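Local structure of transcription termination factor FttA (Pyrococcus horikoshii, 3AF5) at residues P455-G460 against H498-S503; T373-P378 against R435-M440; G39-I44 against K67-V72; D250-T255 against G276-T281. The protein probably terminates transcription by cutting nascent RNA at the exit channel of RNA polymerase and degrading the released transcript, using two zinc ions. All coordinates share one frame; numbering follows the deposited sequence.

Contact 1: residues P455-G460 against H498-S503; sequences PIYLDG and HPVANS. With ZN (zinc ion), chain N.
Tyr457 and His498, paired across two parallel strands, send their side chains the same way from one sheet face and lie side by side. The imidazole brings CD2 to the rim of the phenol, close to the ring plane and 3.4 Å from Tyr457 CE2, while the two ring planes stand 81° apart. With CG swung opposite the backbone N (chi1 -160°), the imidazole reaches outward, and His498 NE2 binds a zinc ion, separate from the active-site pair, at 2.4 Å; Glu505 of the following helix is a second protein ligand. Val500 leans back toward the first strand, its CG2 3.9 Å from Tyr457 CB and its CG1 beside the carboxylate of Asp459. That carboxylate is held from outside the pair, by the hydroxyl of Tyr533 and a salt bridge to Arg506. Three backbone bonds join the strands: His498 N to Ile456 O, Leu458 N to His498 O at 2.9 Å, and Val500 N to Leu458 O. On the reverse face Leu458 and Pro499 both touch Trp463 of helix 462-470. Strand 497-499 is an outermost strand of the parallel beta-CASP sheet; strand 456-459 separates it from strand 516-520, and helix 503-511 packs on Tyr457 and Val500.

Contact 2: residues T373-P378 against R435-M440; sequences TRLLEP and RAQEVM. With SO4 (sulfate ion), chain D.
Glu438, on the first turns of helix 435-447, reaches a loop of the metallo-beta-lactamase region and takes hold of its backbone. A hydrogen bond runs from Arg374 N to Glu438 OE2 over 3.0 Å; it is nearly straight, at 166°, and enters on the syn lone pair of the oxygen. The glutamate gets there by setting CG opposite its backbone N (chi1 -174°) and then bending at chi2. The other oxygen, Glu438 OE1, lies by Leu375 CG. Inside the loop, Leu376 N donates to Thr373 OG1 at 3.1 Å, an ST motif that ties together the turn presenting Arg374 N.

Charge supplies a second kind of interaction. The guanidinium of Arg374 leads away from Glu438 and forms salt bridges with Glu445 and Glu409, leaving its aliphatic CB and CG beside the carboxylate. Arg435, bent at chi2 and chi3, presents its guanidinium edge to a sulfate ion, probably from the crystallisation liquor. Arg435 NE bonds sulfate O3 at 2.8 Å, and Arg435 NH2 bonds sulfate O2 at 2.9 Å. The backbone N of Arg435 adds a weak hydrogen bond to sulfate O4.

The apolar part is small: Leu375 CD1 meets Gln437 CB at 3.3 Å.

Thr373 and Gln437 each come within about 8 Å of a zinc-binding histidine, His344 and His258 respectively, measured between side chains. The contact joins the loop between strands 362-364 and 388-392 to the beta-CASP region, with helix 462-470 packed against Gln437 and Ala436.

Contact 3: residues G39-I44 against K67-V72; sequences GPELVI and KKRISV
Arg69 crosses Glu41 at a slant, and its side chain can be followed outward from the backbone. Its CB lies 4.1 Å from Glu41 CB, and with CG opposite the backbone N (chi1 179°) the chain runs extended to NE. CG passes both Glu41 CB and OE1; CD comes next to Pro40 O. NE is 3.6 Å from Glu41 OE1, and at the tip the edge and one face meet different partners. Pro40 O lies at the guanidinium edge, near its plane, and accepts a weak hydrogen bond from Arg69 NH1 at 3.4 Å, whereas one guanidinium face is covered by the carboxylate. The two planes are stacked, only 16° apart, with Glu41 CD over the guanidinium centre. The salt bridge between Glu41 OE2 and Arg69 NH2 is long, 3.6 Å, and rests on charge alone because no N-H points at the oxygen. Arg73 makes a further weak, long ion pair with the same carboxylate.

Past this pair the chains settle into a parallel ladder. Leu42 N donates to Arg69 O at 2.7 Å, Ser71 N to Leu42 O, and Ile44 N to Ser71 O at 3.0 Å. On the face carrying Leu42, Ile44, Ile70 and Val72, Leu42 CD2 meets Ile70 CG2 at 3.8 Å, and helices 11-22 and 59-66 cover this apolar side. Pro40, centre of an inverse gamma turn, leads into strand 42-46.

A three-stranded mixed sheet backed by helices on one face, with helix 59-66 crossing between the parallel strands 42-46 and 70-73, is the arrangement of a type II KH domain, here KHa.

Contact 4: residues D250-T255 against G276-T281; sequences DAIIIT and GPIYTT
Strands 251-253 and 278-280 run parallel, their short axes 28° apart and 4.7 Å at closest approach, linked by three backbone bonds: Ile252 N to Pro277 O, Tyr279 N to Ile252 O at 2.8 Å, and Ile254 N to Tyr279 O at 3.1 Å. Of the side chains, Tyr279 lies along the pair. Its CG stands opposite the carbonyl carbon (chi1 -63°), which lays the ring back toward the start of the neighbouring strand. There the methyl of Ala251 meets the ring at its edge, in the ring plane, with CB 3.7 Å from Tyr279 CE1. Ala251 also touches Pro277 CG, and the proline ring sits against the carbonyl oxygen of Asp250, Pro277 CD lying 3.3 Å from Asp250 O. The carboxylate of Asp250 forms a salt bridge with Arg180 and accepts a hydrogen bond from Phe213 N.

Ile252 and Ile278 share the other face, and Ile254 packs against Ile278 there. Ile254 and Ile278 meet at an oblique angle, branch against branch, with Ile254 CG1 3.8 Å from Ile278 CG2; Ile252 CG2 is a looser neighbour of the same Ile278 CG2 methyl, 4.5 Å away. Leu265 of helix 265-270 touches all three isoleucines. Close by in space is the metal site: the side chain of Ile254 is about 5 Å from that of the zinc ligand His261.

In the metallo-beta-lactamase sheet, strand 251-253 has strand 213-216 on its other flank, while strand 320-322 continues the sheet beyond strand 278-280. Helix 164-178 packs on Pro277 and Tyr279.

Burial alone does not set the chemistry of the four contacts. Contacts 2 and 4 are buried and near the catalytic zinc ions, yet contact 4 is a strand pair inside one domain whose side-chain contacts are almost all apolar, whereas contact 2 binds loop to helix across two regions through a carboxylate. Contacts 1 and 3 are partly buried; each includes an outermost strand and carries polar side chains beside its backbone ladder: a zinc-bound histidine in one, a stacked ion pair in the other. Helix 435-447 and strand 456-459 are consecutive, and Met440 CE of contact 2 packs on Leu458 CD1 of contact 1. Pro40 likewise touches Tyr279, joining the KH domain of contact 3 to contact 4.

Contact 1: residues P455-G460 against H498-S503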
# COMPACT_ATOMS: atom_id res chain seq x y z
N PRO A 455 -26.08 -13.29 -10.74
CA PRO A 455 -24.79 -13.47 -10.06
C PRO A 455 -23.77 -12.34 -10.28
O PRO A 455 -23.88 -11.54 -11.21
CB PRO A 455 -24.30 -14.81 -10.62
CG PRO A 455 -24.82 -14.79 -12.03
CD PRO A 455 -26.24 -14.27 -11.84
N ILE A 456 -22.78 -12.28 -9.39
CA ILE A 456 -21.72 -11.28 -9.46
C ILE A 456 -20.37 -11.98 -9.51
O ILE A 456 -19.89 -12.52 -8.51
CB ILE A 456 -21.73 -10.35 -8.22
CG1 ILE A 456 -23.00 -9.49 -8.22
CG2 ILE A 456 -20.49 -9.47 -8.21
CD1 ILE A 456 -23.13 -8.59 -7.01
N TYR A 457 -19.75 -11.98 -10.69
CA TYR A 457 -18.45 -12.62 -10.86
C TYR A 457 -17.29 -11.67 -10.55
O TYR A 457 -17.35 -10.47 -10.84
CB TYR A 457 -18.31 -13.14 -12.30
CG TYR A 457 -19.35 -14.17 -12.67
CD1 TYR A 457 -20.37 -13.86 -13.56
CD2 TYR A 457 -19.33 -15.44 -12.09
CE1 TYR A 457 -21.35 -14.80 -13.88
CE2 TYR A 457 -20.31 -16.38 -12.40
CZ TYR A 457 -21.32 -16.05 -13.29
OH TYR A 457 -22.29 -16.98 -13.59
N LEU A 458 -16.25 -12.23 -9.94
CA LEU A 458 -15.05 -11.48 -9.57
C LEU A 458 -13.86 -12.06 -10.31
O LEU A 458 -13.44 -13.19 -10.05
CB LEU A 458 -14.81 -11.59 -8.07
CG LEU A 458 -15.89 -11.10 -7.10
CD1 LEU A 458 -15.37 -11.26 -5.68
CD2 LEU A 458 -16.24 -9.65 -7.38
N ASP A 459 -13.29 -11.29 -11.23
CA ASP A 459 -12.15 -11.77 -12.01
C ASP A 459 -10.95 -10.82 -11.93
O ASP A 459 -11.11 -9.60 -11.86
CB ASP A 459 -12.56 -11.92 -13.48
CG ASP A 459 -11.80 -13.03 -14.18
OD1 ASP A 459 -10.70 -13.39 -13.72
OD2 ASP A 459 -12.31 -13.53 -15.21
N GLY A 460 -9.75 -11.40 -11.94
CA GLY A 460 -8.54 -10.59 -11.94
C GLY A 460 -7.84 -10.38 -10.62
O GLY A 460 -7.28 -9.31 -10.38
N HIS A 498 -18.93 -14.44 -6.89
CA HIS A 498 -18.45 -15.67 -7.51
C HIS A 498 -17.10 -15.49 -8.22
O HIS A 498 -17.04 -15.01 -9.36
CB HIS A 498 -19.51 -16.16 -8.51
CG HIS A 498 -19.38 -17.61 -8.87
ND1 HIS A 498 -19.82 -18.62 -8.04
CD2 HIS A 498 -18.82 -18.21 -9.94
CE1 HIS A 498 -19.54 -19.79 -8.59
NE2 HIS A 498 -18.94 -19.57 -9.75
N PRO A 499 -16.01 -15.87 -7.56
CA PRO A 499 -14.65 -15.77 -8.12
C PRO A 499 -14.51 -16.60 -9.40
O PRO A 499 -14.87 -17.77 -9.42
CB PRO A 499 -13.77 -16.32 -7.00
CG PRO A 499 -14.54 -16.01 -5.76
CD PRO A 499 -15.96 -16.33 -6.15
N VAL A 500 -13.99 -15.99 -10.47
CA VAL A 500 -13.80 -16.70 -11.73
C VAL A 500 -12.54 -17.56 -11.62
O VAL A 500 -11.43 -17.04 -11.54
CB VAL A 500 -13.68 -15.71 -12.91
CG1 VAL A 500 -13.52 -16.48 -14.22
CG2 VAL A 500 -14.91 -14.83 -12.97
N ALA A 501 -12.73 -18.88 -11.61
CA ALA A 501 -11.64 -19.84 -11.45
C ALA A 501 -10.57 -19.88 -12.54
O ALA A 501 -9.39 -19.98 -12.22
CB ALA A 501 -12.21 -21.23 -11.25
N ASN A 502 -10.97 -19.81 -13.80
CA ASN A 502 -9.98 -19.87 -14.88
C ASN A 502 -10.51 -19.36 -16.22
O ASN A 502 -11.62 -18.84 -16.30
CB ASN A 502 -9.49 -21.31 -15.04
CG ASN A 502 -10.62 -22.30 -15.01
OD1 ASN A 502 -11.52 -22.26 -15.85
ND2 ASN A 502 -10.59 -23.19 -14.03
N SER A 503 -9.71 -19.53 -17.27
CA SER A 503 -10.08 -19.08 -18.61
C SER A 503 -11.28 -19.78 -19.21
O SER A 503 -11.97 -19.21 -20.06
CB SER A 503 -8.89 -19.22 -19.57
OG SER A 503 -7.93 -18.20 -19.34
ZN ZN N . -17.23 -21.08 -10.47

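Contact 2: residues T373-P378 against R435-M440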
# COMPACT_ATOMS: atom_id res chain seq x y z
N THR A 373 -15.99 6.53 3.25
CA THR A 373 -16.41 5.63 2.18
C THR A 373 -16.80 4.35 2.91
O THR A 373 -16.75 4.31 4.13
CB THR A 373 -15.25 5.32 1.16
OG1 THR A 373 -14.08 4.89 1.87
CG2 THR A 373 -14.94 6.55 0.33
N ARG A 374 -17.19 3.32 2.18
CA ARG A 374 -17.58 2.08 2.83
C ARG A 374 -16.42 1.47 3.61
O ARG A 374 -16.58 1.09 4.76
CB ARG A 374 -18.08 1.08 1.80
CG ARG A 374 -19.26 1.57 0.97
CD ARG A 374 -20.57 1.33 1.69
NE ARG A 374 -21.73 1.47 0.82
CZ ARG A 374 -22.84 0.73 0.92
NH1 ARG A 374 -22.93 -0.21 1.86
NH2 ARG A 374 -23.86 0.93 0.10
N LEU A 375 -15.25 1.39 3.00
CA LEU A 375 -14.10 0.77 3.66
C LEU A 375 -13.21 1.67 4.50
O LEU A 375 -12.56 1.20 5.43
CB LEU A 375 -13.20 0.09 2.64
CG LEU A 375 -13.79 -0.78 1.54
CD1 LEU A 375 -12.65 -1.45 0.78
CD2 LEU A 375 -14.70 -1.83 2.15
N LEU A 376 -13.17 2.96 4.17
CA LEU A 376 -12.26 3.84 4.89
C LEU A 376 -12.83 5.13 5.44
O LEU A 376 -13.92 5.56 5.08
CB LEU A 376 -11.08 4.16 3.97
CG LEU A 376 -10.44 2.94 3.33
CD1 LEU A 376 -9.63 3.35 2.10
CD2 LEU A 376 -9.58 2.21 4.37
N GLU A 377 -12.04 5.74 6.32
CA GLU A 377 -12.37 7.00 6.96
C GLU A 377 -11.52 8.06 6.27
O GLU A 377 -10.44 7.75 5.73
CB GLU A 377 -12.03 6.92 8.45
CG GLU A 377 -12.49 5.62 9.07
CD GLU A 377 -12.20 5.53 10.55
OE1 GLU A 377 -11.23 6.16 11.02
OE2 GLU A 377 -12.94 4.79 11.24
N PRO A 378 -11.98 9.32 6.27
CA PRO A 378 -11.26 10.42 5.63
C PRO A 378 -9.82 10.56 6.10
O PRO A 378 -9.50 10.22 7.23
CB PRO A 378 -12.11 11.64 5.97
CG PRO A 378 -12.72 11.27 7.26
CD PRO A 378 -13.12 9.83 7.05
N ARG A 435 -11.42 0.33 -6.07
CA ARG A 435 -12.83 0.40 -6.40
C ARG A 435 -13.52 -0.96 -6.32
O ARG A 435 -14.72 -1.04 -6.04
CB ARG A 435 -13.06 0.99 -7.80
CG ARG A 435 -12.70 2.47 -8.02
CD ARG A 435 -13.00 3.38 -6.83
NE ARG A 435 -11.86 3.37 -5.91
CZ ARG A 435 -11.95 3.46 -4.59
NH1 ARG A 435 -13.14 3.57 -4.00
NH2 ARG A 435 -10.84 3.41 -3.85
N ALA A 436 -12.78 -2.04 -6.58
CA ALA A 436 -13.37 -3.38 -6.55
C ALA A 436 -14.07 -3.65 -5.22
O ALA A 436 -15.26 -3.97 -5.19
CB ALA A 436 -12.30 -4.44 -6.81
N GLN A 437 -13.33 -3.53 -4.13
CA GLN A 437 -13.88 -3.74 -2.80
C GLN A 437 -15.01 -2.76 -2.49
O GLN A 437 -16.04 -3.15 -1.94
CB GLN A 437 -12.78 -3.60 -1.75
CG GLN A 437 -11.77 -4.72 -1.76
CD GLN A 437 -10.89 -4.73 -3.02
OE1 GLN A 437 -10.43 -5.79 -3.43
NE2 GLN A 437 -10.66 -3.55 -3.61
N GLU A 438 -14.81 -1.49 -2.84
CA GLU A 438 -15.80 -0.45 -2.58
C GLU A 438 -17.11 -0.78 -3.26
O GLU A 438 -18.17 -0.73 -2.64
CB GLU A 438 -15.28 0.91 -3.05
CG GLU A 438 -16.17 2.11 -2.71
CD GLU A 438 -16.26 2.44 -1.21
OE1 GLU A 438 -15.33 2.11 -0.43
OE2 GLU A 438 -17.27 3.06 -0.81
N VAL A 439 -17.05 -1.11 -4.55
CA VAL A 439 -18.26 -1.47 -5.29
C VAL A 439 -18.87 -2.74 -4.69
O VAL A 439 -20.09 -2.86 -4.59
CB VAL A 439 -17.96 -1.69 -6.79
CG1 VAL A 439 -19.14 -2.37 -7.48
CG2 VAL A 439 -17.70 -0.34 -7.45
N MET A 440 -18.03 -3.68 -4.29
CA MET A 440 -18.54 -4.91 -3.70
C MET A 440 -19.41 -4.60 -2.48
O MET A 440 -20.46 -5.20 -2.28
CB MET A 440 -17.40 -5.85 -3.32
CG MET A 440 -16.86 -6.65 -4.49
SD MET A 440 -15.22 -7.30 -4.15
CE MET A 440 -15.58 -8.71 -3.08
S SO4 D . -8.89 3.28 -7.30
O1 SO4 D . -7.56 3.65 -7.81
O2 SO4 D . -8.79 2.99 -5.86
O3 SO4 D . -9.82 4.40 -7.52
O4 SO4 D . -9.37 2.08 -8.01

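Contact 3: residues G39-I44 against K67-V72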
# COMPACT_ATOMS: atom_id res chain seq x y z
N GLY A 39 17.60 -2.23 12.01
CA GLY A 39 16.52 -1.49 11.41
C GLY A 39 16.45 -0.17 12.14
O GLY A 39 17.48 0.33 12.58
N PRO A 40 15.26 0.41 12.30
CA PRO A 40 15.11 1.69 13.00
C PRO A 40 15.05 1.55 14.52
O PRO A 40 14.15 2.11 15.15
CB PRO A 40 13.80 2.25 12.44
CG PRO A 40 13.58 1.49 11.17
CD PRO A 40 14.05 0.11 11.53
N GLU A 41 15.97 0.80 15.11
CA GLU A 41 15.95 0.65 16.56
C GLU A 41 17.15 -0.05 17.19
O GLU A 41 17.95 -0.69 16.50
CB GLU A 41 14.68 -0.09 17.00
CG GLU A 41 14.72 -1.59 16.81
CD GLU A 41 13.45 -2.24 17.31
OE1 GLU A 41 13.04 -1.92 18.45
OE2 GLU A 41 12.85 -3.07 16.57
N LEU A 42 17.25 0.08 18.51
CA LEU A 42 18.32 -0.52 19.28
C LEU A 42 17.82 -1.81 19.88
O LEU A 42 16.74 -1.86 20.47
CB LEU A 42 18.78 0.42 20.39
CG LEU A 42 19.94 -0.09 21.23
CD1 LEU A 42 21.17 -0.30 20.35
CD2 LEU A 42 20.24 0.91 22.33
N VAL A 43 18.60 -2.87 19.72
CA VAL A 43 18.21 -4.15 20.26
C VAL A 43 19.28 -4.64 21.23
O VAL A 43 20.48 -4.55 20.95
CB VAL A 43 18.02 -5.18 19.13
CG1 VAL A 43 17.66 -6.53 19.71
CG2 VAL A 43 16.92 -4.70 18.20
N ILE A 44 18.83 -5.15 22.38
CA ILE A 44 19.73 -5.67 23.40
C ILE A 44 19.36 -7.13 23.68
O ILE A 44 18.32 -7.41 24.26
CB ILE A 44 19.60 -4.87 24.71
CG1 ILE A 44 19.90 -3.40 24.44
CG2 ILE A 44 20.54 -5.43 25.76
CD1 ILE A 44 19.59 -2.50 25.61
N LYS A 67 17.24 8.18 24.44
CA LYS A 67 16.53 8.90 23.39
C LYS A 67 16.34 8.06 22.13
O LYS A 67 16.14 8.61 21.04
CB LYS A 67 17.28 10.19 23.05
CG LYS A 67 17.32 11.21 24.18
CD LYS A 67 15.94 11.79 24.45
CE LYS A 67 15.38 12.51 23.22
NZ LYS A 67 16.25 13.64 22.79
N LYS A 68 16.40 6.74 22.27
CA LYS A 68 16.21 5.83 21.14
C LYS A 68 15.20 4.72 21.44
O LYS A 68 14.87 4.45 22.59
CB LYS A 68 17.54 5.20 20.72
CG LYS A 68 18.53 6.21 20.17
CD LYS A 68 19.64 5.52 19.39
CE LYS A 68 20.68 6.53 18.94
NZ LYS A 68 21.35 7.18 20.10
N ARG A 69 14.71 4.09 20.38
CA ARG A 69 13.73 3.02 20.49
C ARG A 69 14.47 1.71 20.78
O ARG A 69 15.24 1.23 19.95
CB ARG A 69 12.94 2.92 19.18
CG ARG A 69 11.89 1.82 19.10
CD ARG A 69 11.35 1.73 17.67
NE ARG A 69 10.54 0.54 17.45
CZ ARG A 69 10.53 -0.16 16.32
NH1 ARG A 69 11.30 0.21 15.30
NH2 ARG A 69 9.77 -1.24 16.20
N ILE A 70 14.25 1.15 21.96
CA ILE A 70 14.92 -0.09 22.34
C ILE A 70 13.99 -1.30 22.40
O ILE A 70 12.79 -1.17 22.64
CB ILE A 70 15.62 0.03 23.71
CG1 ILE A 70 14.60 0.38 24.79
CG2 ILE A 70 16.72 1.08 23.65
CD1 ILE A 70 15.17 0.33 26.20
N SER A 71 14.57 -2.47 22.17
CA SER A 71 13.85 -3.73 22.20
C SER A 71 14.78 -4.80 22.76
O SER A 71 15.81 -5.11 22.16
CB SER A 71 13.41 -4.12 20.78
OG SER A 71 12.80 -5.41 20.77
N VAL A 72 14.42 -5.34 23.92
CA VAL A 72 15.23 -6.38 24.54
C VAL A 72 14.70 -7.75 24.16
O VAL A 72 13.50 -7.98 24.14
CB VAL A 72 15.22 -6.24 26.07
CG1 VAL A 72 13.79 -6.33 26.60
CG2 VAL A 72 16.10 -7.31 26.70

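Contact 4: residues D250-T255 against G276-T281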
# COMPACT_ATOMS: atom_id res chain seq x y z
N ASP A 250 18.96 6.45 1.07
CA ASP A 250 18.72 5.95 2.42
C ASP A 250 17.45 5.15 2.53
O ASP A 250 17.39 4.16 3.26
CB ASP A 250 18.62 7.10 3.43
CG ASP A 250 19.97 7.73 3.74
OD1 ASP A 250 20.82 7.02 4.32
OD2 ASP A 250 20.16 8.92 3.41
N ALA A 251 16.43 5.57 1.81
CA ALA A 251 15.18 4.88 1.89
C ALA A 251 14.19 5.18 0.78
O ALA A 251 14.34 6.14 0.02
CB ALA A 251 14.53 5.19 3.24
N ILE A 252 13.18 4.32 0.71
CA ILE A 252 12.10 4.47 -0.24
C ILE A 252 10.85 4.32 0.63
O ILE A 252 10.78 3.43 1.48
CB ILE A 252 12.15 3.38 -1.32
CG1 ILE A 252 13.43 3.55 -2.15
CG2 ILE A 252 10.92 3.47 -2.20
CD1 ILE A 252 13.58 2.56 -3.32
N ILE A 253 9.88 5.22 0.44
CA ILE A 253 8.64 5.18 1.20
C ILE A 253 7.49 5.06 0.21
O ILE A 253 7.39 5.85 -0.73
CB ILE A 253 8.49 6.44 2.05
CG1 ILE A 253 9.72 6.60 2.95
CG2 ILE A 253 7.21 6.35 2.91
CD1 ILE A 253 9.96 8.01 3.40
N ILE A 254 6.63 4.07 0.42
CA ILE A 254 5.52 3.87 -0.49
C ILE A 254 4.20 4.30 0.14
O ILE A 254 3.77 3.73 1.14
CB ILE A 254 5.42 2.39 -0.92
CG1 ILE A 254 6.78 1.90 -1.41
CG2 ILE A 254 4.36 2.22 -1.99
CD1 ILE A 254 7.38 2.73 -2.57
N THR A 255 3.54 5.30 -0.45
CA THR A 255 2.27 5.79 0.08
C THR A 255 1.17 4.74 0.05
O THR A 255 0.40 4.62 1.00
CB THR A 255 1.79 7.03 -0.68
OG1 THR A 255 1.51 6.67 -2.04
CG2 THR A 255 2.83 8.12 -0.63
N GLY A 276 18.58 -0.95 -0.08
CA GLY A 276 18.34 -0.31 1.20
C GLY A 276 16.93 -0.69 1.62
O GLY A 276 16.35 -1.60 1.03
N PRO A 277 16.36 -0.00 2.63
CA PRO A 277 15.00 -0.28 3.13
C PRO A 277 13.84 0.42 2.42
O PRO A 277 13.98 1.53 1.90
CB PRO A 277 15.09 0.15 4.58
CG PRO A 277 15.98 1.34 4.50
CD PRO A 277 17.08 0.88 3.55
N ILE A 278 12.70 -0.25 2.41
CA ILE A 278 11.46 0.26 1.83
C ILE A 278 10.47 0.34 2.99
O ILE A 278 10.06 -0.69 3.53
CB ILE A 278 10.87 -0.71 0.80
CG1 ILE A 278 11.92 -1.08 -0.24
CG2 ILE A 278 9.62 -0.08 0.16
CD1 ILE A 278 11.42 -2.09 -1.27
N TYR A 279 10.07 1.55 3.39
CA TYR A 279 9.12 1.71 4.50
C TYR A 279 7.69 1.86 4.02
O TYR A 279 7.41 2.63 3.10
CB TYR A 279 9.49 2.93 5.34
CG TYR A 279 10.82 2.80 6.02
CD1 TYR A 279 11.99 3.28 5.42
CD2 TYR A 279 10.93 2.18 7.26
CE1 TYR A 279 13.23 3.16 6.05
CE2 TYR A 279 12.16 2.05 7.90
CZ TYR A 279 13.30 2.54 7.30
OH TYR A 279 14.49 2.44 7.95
N THR A 280 6.77 1.13 4.65
CA THR A 280 5.37 1.18 4.24
C THR A 280 4.46 0.43 5.25
O THR A 280 4.96 -0.24 6.16
CB THR A 280 5.26 0.56 2.82
OG1 THR A 280 4.01 0.92 2.22
CG2 THR A 280 5.39 -0.95 2.88
N THR A 281 3.13 0.56 5.13
CA THR A 281 2.23 -0.13 6.06
C THR A 281 2.11 -1.59 5.64
O THR A 281 2.22 -1.91 4.46
CB THR A 281 0.81 0.48 6.08
OG1 THR A 281 0.21 0.33 4.80
CG2 THR A 281 0.83 1.94 6.47